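Local coordinates for protein HcgC (PDB 5O4J) that catalyses the SAM-dependent C-methylation of a pyridinol precursor, a step in biosynthesis of the iron-guanylylpyridinol cofactor of [Fe]-hydrogenase, at residues Ile185-Ser188 with Cys189-Ile192; Glu215-Val218 with Lys219-Leu222. All coordinates share one frame; numbering follows the deposited sequence.

In the fold
Both contacts are local, each joining side chains and backbone a few residues apart, and they do not touch: their centres lie about 26 Å apart and their nearest atoms about 11 Å. Contact 1 is a mostly buried run in the middle and later part of helix 177-193, where apolar side chains face strands 198-203 and 230-234, helix 239-251 and a second subunit, while Asp187, Arg190 and Glu191 carry the charges. Contact 2 sits at the start of the short helix 218-225 and is more exposed, with Val218 and Phe221 buried. Its salt bridge reaches back before the helix begins, and the Asn217 side chain caps the first turn, ahead of backbone bonds like those in contact 1.

Contact 1 (Ile185-Ser188 with Cys189-Ile192); sequences IMDS and CREI
Arg190 folds back over the preceding helical turn to meet Asp187 and Met186. Its CB lies 3.8 Å from Met186 O, and CG comes closer to that oxygen, at 3.4 Å. CD and NE run on past the same carbonyl, and a bend at chi3 (-125°) turns the chain so that Met186 O lies 3.7 Å over one guanidinium face, nearer its margin than its centre. At the tip, NH1 makes a salt bridge with Asp187 OD1, modelled at 2.4 Å, a doubtfully short length. That one oxygen approaches both terminal nitrogens from above the guanidinium plane, with Arg190 NH2 3.0 Å from Asp187 OD1. Carboxylate and guanidinium planes stand 76° apart, so the pair is not coplanar. The other carboxylate oxygen, Asp187 OD2, pairs with Arg167.

Beneath these side chains runs the regular i to i+4 bonding of an alpha helix, helix 177-193: Cys189 N to Ile185 O, Arg190 N to Met186 O, and Ile192 N to Ser188 O at 2.8 Å. A weak bond from Glu191 N to Asp187 O is supplemented by a water that donates to Asp187 O and, at 2.6 Å, to Glu191 OE1; Glu191 OE2 pairs with Lys248. On the apolar side, Ile185 CG2 approaches Cys189 SG at 4.3 Å, and Met186 packs on Met186 of the second subunit.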
ATOM      1  N   ILE A 185       8.911  -1.385  11.103  1.00 16.37           N
ATOM      2  CA  ILE A 185       9.491  -0.097  10.758  1.00 15.60           C
ATOM      3  C   ILE A 185       9.018   0.358   9.378  1.00 15.40           C
ATOM      4  O   ILE A 185       8.661   1.529   9.191  1.00 16.31           O
ATOM      5  CB  ILE A 185      11.029  -0.169  10.871  1.00 16.68           C
ATOM      6  CG1 ILE A 185      11.418  -0.306  12.349  1.00 19.36           C
ATOM      7  CG2 ILE A 185      11.665   1.071  10.263  1.00 17.74           C
ATOM      8  CD1 ILE A 185      12.889  -0.610  12.609  1.00 19.80           C
ATOM      9  N   MET A 186       8.993  -0.554   8.396  1.00 16.16           N
ATOM     10  CA  MET A 186       8.584  -0.182   7.043  1.00 18.30           C
ATOM     11  C   MET A 186       7.129   0.273   7.003  1.00 19.52           C
ATOM     12  O   MET A 186       6.804   1.298   6.384  1.00 18.33           O
ATOM     13  CB  MET A 186       8.804  -1.358   6.096  1.00 19.05           C
ATOM     14  CG  MET A 186      10.258  -1.699   5.865  1.00 20.31           C
ATOM     15  SD  MET A 186      11.210  -0.384   5.070  1.00 21.30           S
ATOM     16  CE  MET A 186      10.567  -0.530   3.410  1.00 23.69           C
ATOM     17  N   ASP A 187       6.228  -0.474   7.654  1.00 18.25           N
ATOM     18  CA  ASP A 187       4.830  -0.067   7.670  1.00 19.13           C
ATOM     19  C   ASP A 187       4.669   1.261   8.410  1.00 19.25           C
ATOM     20  O   ASP A 187       3.873   2.112   8.007  1.00 19.27           O
ATOM     21  CB  ASP A 187       3.963  -1.157   8.311  1.00 21.74           C
ATOM     22  CG  ASP A 187       3.631  -2.293   7.345  1.00 25.07           C
ATOM     23  OD1 ASP A 187       3.873  -2.137   6.136  1.00 26.83           O
ATOM     24  OD2 ASP A 187       3.108  -3.338   7.794  1.00 21.74           O
ATOM     25  N   SER A 188       5.441   1.464   9.477  1.00 17.36           N
ATOM     26  CA  SER A 188       5.387   2.732  10.194  1.00 16.32           C
ATOM     27  C   SER A 188       5.825   3.885   9.303  1.00 18.02           C
ATOM     28  O   SER A 188       5.171   4.930   9.271  1.00 16.48           O
ATOM     29  CB  SER A 188       6.252   2.666  11.451  1.00 17.12           C
ATOM     30  OG  SER A 188       5.758   1.713  12.370  1.00 18.19           O
ATOM     31  N   CYS A 189       6.921   3.706   8.562  1.00 17.77           N
ATOM     32  CA  CYS A 189       7.419   4.756   7.679  1.00 19.35           C
ATOM     33  C   CYS A 189       6.375   5.173   6.660  1.00 20.27           C
ATOM     34  O   CYS A 189       6.227   6.361   6.361  1.00 20.79           O
ATOM     35  CB  CYS A 189       8.673   4.279   6.955  1.00 22.44           C
ATOM     36  SG  CYS A 189      10.113   4.307   7.973  1.00 24.25           S
ATOM     37  N   ARG A 190       5.660   4.210   6.094  1.00 22.28           N
ATOM     38  CA  ARG A 190       4.717   4.544   5.040  1.00 24.66           C
ATOM     39  C   ARG A 190       3.573   5.384   5.586  1.00 22.64           C
ATOM     40  O   ARG A 190       3.137   6.338   4.929  1.00 22.67           O
ATOM     41  CB  ARG A 190       4.233   3.258   4.364  1.00 33.01           C
ATOM     42  CG  ARG A 190       5.395   2.575   3.620  1.00 50.42           C
ATOM     43  CD  ARG A 190       4.979   1.454   2.687  1.00 59.72           C
ATOM     44  NE  ARG A 190       5.683   0.210   3.002  1.00 63.75           N
ATOM     45  CZ  ARG A 190       5.162  -0.813   3.678  1.00 66.99           C
ATOM     46  NH1 ARG A 190       3.908  -0.770   4.114  1.00 72.79           N
ATOM     47  NH2 ARG A 190       5.897  -1.894   3.913  1.00 61.27           N
ATOM     48  N   GLU A 191       3.130   5.101   6.819  1.00 20.39           N
ATOM     49  CA  GLU A 191       2.083   5.913   7.434  1.00 20.86           C
ATOM     50  C   GLU A 191       2.614   7.267   7.897  1.00 20.55           C
ATOM     51  O   GLU A 191       1.930   8.287   7.755  1.00 21.97           O
ATOM     52  CB  GLU A 191       1.457   5.169   8.618  1.00 24.48           C
ATOM     53  CG  GLU A 191       0.268   5.906   9.195  1.00 27.46           C
ATOM     54  CD  GLU A 191      -0.427   5.175  10.338  1.00 32.19           C
ATOM     55  OE1 GLU A 191      -0.150   3.977  10.585  1.00 29.26           O
ATOM     56  OE2 GLU A 191      -1.271   5.825  10.982  1.00 32.00           O
ATOM     57  N   ILE A 192       3.819   7.293   8.475  1.00 17.41           N
ATOM     58  CA  ILE A 192       4.415   8.548   8.927  1.00 16.91           C
ATOM     59  C   ILE A 192       4.594   9.505   7.759  1.00 18.53           C
ATOM     60  O   ILE A 192       4.385  10.718   7.890  1.00 18.58           O
ATOM     61  CB  ILE A 192       5.746   8.265   9.646  1.00 16.92           C
ATOM     62  CG1 ILE A 192       5.473   7.643  11.013  1.00 19.65           C
ATOM     63  CG2 ILE A 192       6.611   9.524   9.770  1.00 18.67           C
ATOM     64  CD1 ILE A 192       6.630   6.845  11.571  1.00 19.31           C
TER
HETATM   65  O   HOH W   1       1.330   1.946   9.769  1.00 31.20           O

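Contact 2 (Glu215-Val218 with Lys219-Leu222); sequences EKNV and KKFL
Val218, Lys220 and Asn217 carry most of this contact. Asn217 holds its CG anti to the backbone N (chi1 -169°), which sends the amide forward over the first turn. There OD1 accepts from Lys220 N at 3.0 Å; the N-H points almost straight at it (168°), yet the donor stands well above the carbonyl plane. The amide also packs across the Lys220 side chain, CG lying 3.4 Å from Lys220 CB. From that CB the lysine runs extended and bends only at chi4 (-83°), bringing NZ to Glu215 OE2 at 2.8 Å on the syn lone pair. Glu224 is a second carboxylate partner of NZ, so the ammonium spans residues on both sides of it in sequence.

Val218 O accepts from Leu222 N at 2.9 Å, and their side chains lie side by side, CG1 of Val218 meeting CD1 of Leu222 at 4.0 Å. Phe221 N bonds to Asn217 O, while its ring turns away onto Phe208, Thr211 and Val212 of helix 208-213 and onto Leu52, a residue of the S-adenosyl-L-homocysteine site. An asparagine whose side chain receives the N-H three residues on is the classic N-cap, here starting helix 218-225.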
ATOM      1  N   GLU A 215      30.210 -10.588   9.562  1.00 21.49           N
ATOM      2  CA  GLU A 215      31.284  -9.905  10.280  1.00 20.67           C
ATOM      3  C   GLU A 215      31.580 -10.548  11.627  1.00 22.47           C
ATOM      4  O   GLU A 215      32.702 -10.419  12.132  1.00 23.54           O
ATOM      5  CB  GLU A 215      30.896  -8.435  10.484  1.00 20.17           C
ATOM      6  CG  GLU A 215      30.688  -7.668   9.186  1.00 25.24           C
ATOM      7  CD  GLU A 215      30.044  -6.310   9.419  1.00 28.48           C
ATOM      8  OE1 GLU A 215      29.466  -5.753   8.464  1.00 30.29           O
ATOM      9  OE2 GLU A 215      30.116  -5.808  10.557  1.00 23.88           O
ATOM     10  N   LYS A 216      30.615 -11.281  12.180  1.00 19.21           N
ATOM     11  CA  LYS A 216      30.754 -12.008  13.443  1.00 18.72           C
ATOM     12  C   LYS A 216      31.150 -11.093  14.600  1.00 21.89           C
ATOM     13  O   LYS A 216      32.014 -11.414  15.422  1.00 23.61           O
ATOM     14  CB  LYS A 216      31.735 -13.172  13.277  1.00 22.56           C
ATOM     15  CG  LYS A 216      31.243 -14.184  12.251  1.00 31.25           C
ATOM     16  CD  LYS A 216      32.058 -15.460  12.280  1.00 38.05           C
ATOM     17  CE  LYS A 216      31.319 -16.590  11.597  1.00 47.44           C
ATOM     18  NZ  LYS A 216      31.118 -16.321  10.154  1.00 55.38           N
ATOM     19  N   ASN A 217      30.445  -9.966  14.699  1.00 22.74           N
ATOM     20  CA  ASN A 217      30.707  -8.954  15.720  1.00 21.50           C
ATOM     21  C   ASN A 217      29.391  -8.638  16.425  1.00 20.68           C
ATOM     22  O   ASN A 217      28.655  -7.739  16.014  1.00 19.48           O
ATOM     23  CB  ASN A 217      31.340  -7.719  15.118  1.00 22.01           C
ATOM     24  CG  ASN A 217      31.851  -6.769  16.178  1.00 21.41           C
ATOM     25  OD1 ASN A 217      31.402  -6.802  17.328  1.00 21.99           O
ATOM     26  ND2 ASN A 217      32.794  -5.921  15.805  1.00 21.05           N
ATOM     27  N   VAL A 218      29.082  -9.401  17.479  1.00 19.77           N
ATOM     28  CA  VAL A 218      27.832  -9.192  18.206  1.00 22.87           C
ATOM     29  C   VAL A 218      27.802  -7.812  18.846  1.00 23.69           C
ATOM     30  O   VAL A 218      26.764  -7.142  18.863  1.00 21.41           O
ATOM     31  CB  VAL A 218      27.640 -10.304  19.252  1.00 25.97           C
ATOM     32  CG1 VAL A 218      26.438  -9.996  20.173  1.00 25.33           C
ATOM     33  CG2 VAL A 218      27.465 -11.639  18.561  1.00 23.85           C
ATOM     34  N   LYS A 219      28.928  -7.373  19.402  1.00 25.02           N
ATOM     35  CA  LYS A 219      28.958  -6.077  20.072  1.00 24.15           C
ATOM     36  C   LYS A 219      28.569  -4.956  19.115  1.00 21.32           C
ATOM     37  O   LYS A 219      27.778  -4.068  19.465  1.00 21.74           O
ATOM     38  CB  LYS A 219      30.348  -5.852  20.658  1.00 25.93           C
ATOM     39  CG  LYS A 219      30.520  -4.552  21.413  1.00 39.13           C
ATOM     40  CD  LYS A 219      31.941  -4.472  21.948  1.00 53.70           C
ATOM     41  CE  LYS A 219      32.235  -3.139  22.603  1.00 63.45           C
ATOM     42  NZ  LYS A 219      33.627  -3.118  23.122  1.00 70.14           N
ATOM     43  N   LYS A 220      29.107  -4.991  17.893  1.00 19.84           N
ATOM     44  CA  LYS A 220      28.729  -4.028  16.862  1.00 19.58           C
ATOM     45  C   LYS A 220      27.242  -4.115  16.543  1.00 20.92           C
ATOM     46  O   LYS A 220      26.563  -3.087  16.398  1.00 19.67           O
ATOM     47  CB  LYS A 220      29.575  -4.283  15.609  1.00 21.00           C
ATOM     48  CG  LYS A 220      29.418  -3.272  14.477  1.00 24.89           C
ATOM     49  CD  LYS A 220      30.380  -3.620  13.336  1.00 23.90           C
ATOM     50  CE  LYS A 220      30.161  -2.766  12.098  1.00 25.29           C
ATOM     51  NZ  LYS A 220      29.080  -3.262  11.220  1.00 25.71           N
ATOM     52  N   PHE A 221      26.720  -5.342  16.437  1.00 20.24           N
ATOM     53  CA  PHE A 221      25.297  -5.551  16.183  1.00 19.97           C
ATOM     54  C   PHE A 221      24.449  -4.876  17.252  1.00 21.22           C
ATOM     55  O   PHE A 221      23.480  -4.177  16.945  1.00 20.79           O
ATOM     56  CB  PHE A 221      25.007  -7.047  16.128  1.00 18.85           C
ATOM     57  CG  PHE A 221      23.541  -7.396  16.197  1.00 17.86           C
ATOM     58  CD1 PHE A 221      22.708  -7.174  15.113  1.00 18.13           C
ATOM     59  CD2 PHE A 221      23.016  -7.990  17.327  1.00 18.09           C
ATOM     60  CE1 PHE A 221      21.364  -7.517  15.166  1.00 20.45           C
ATOM     61  CE2 PHE A 221      21.668  -8.343  17.390  1.00 20.50           C
ATOM     62  CZ  PHE A 221      20.841  -8.099  16.311  1.00 20.07           C
ATOM     63  N   LEU A 222      24.783  -5.102  18.522  1.00 20.50           N
ATOM     64  CA  LEU A 222      24.009  -4.495  19.598  1.00 20.15           C
ATOM     65  C   LEU A 222      24.104  -2.977  19.547  1.00 20.85           C
ATOM     66  O   LEU A 222      23.123  -2.284  19.837  1.00 21.86           O
ATOM     67  CB  LEU A 222      24.477  -5.034  20.944  1.00 22.07           C
ATOM     68  CG  LEU A 222      24.316  -6.552  21.084  1.00 25.35           C
ATOM     69  CD1 LEU A 222      24.940  -7.038  22.380  1.00 28.03           C
ATOM     70  CD2 LEU A 222      22.850  -6.964  21.001  1.00 25.12           C
TER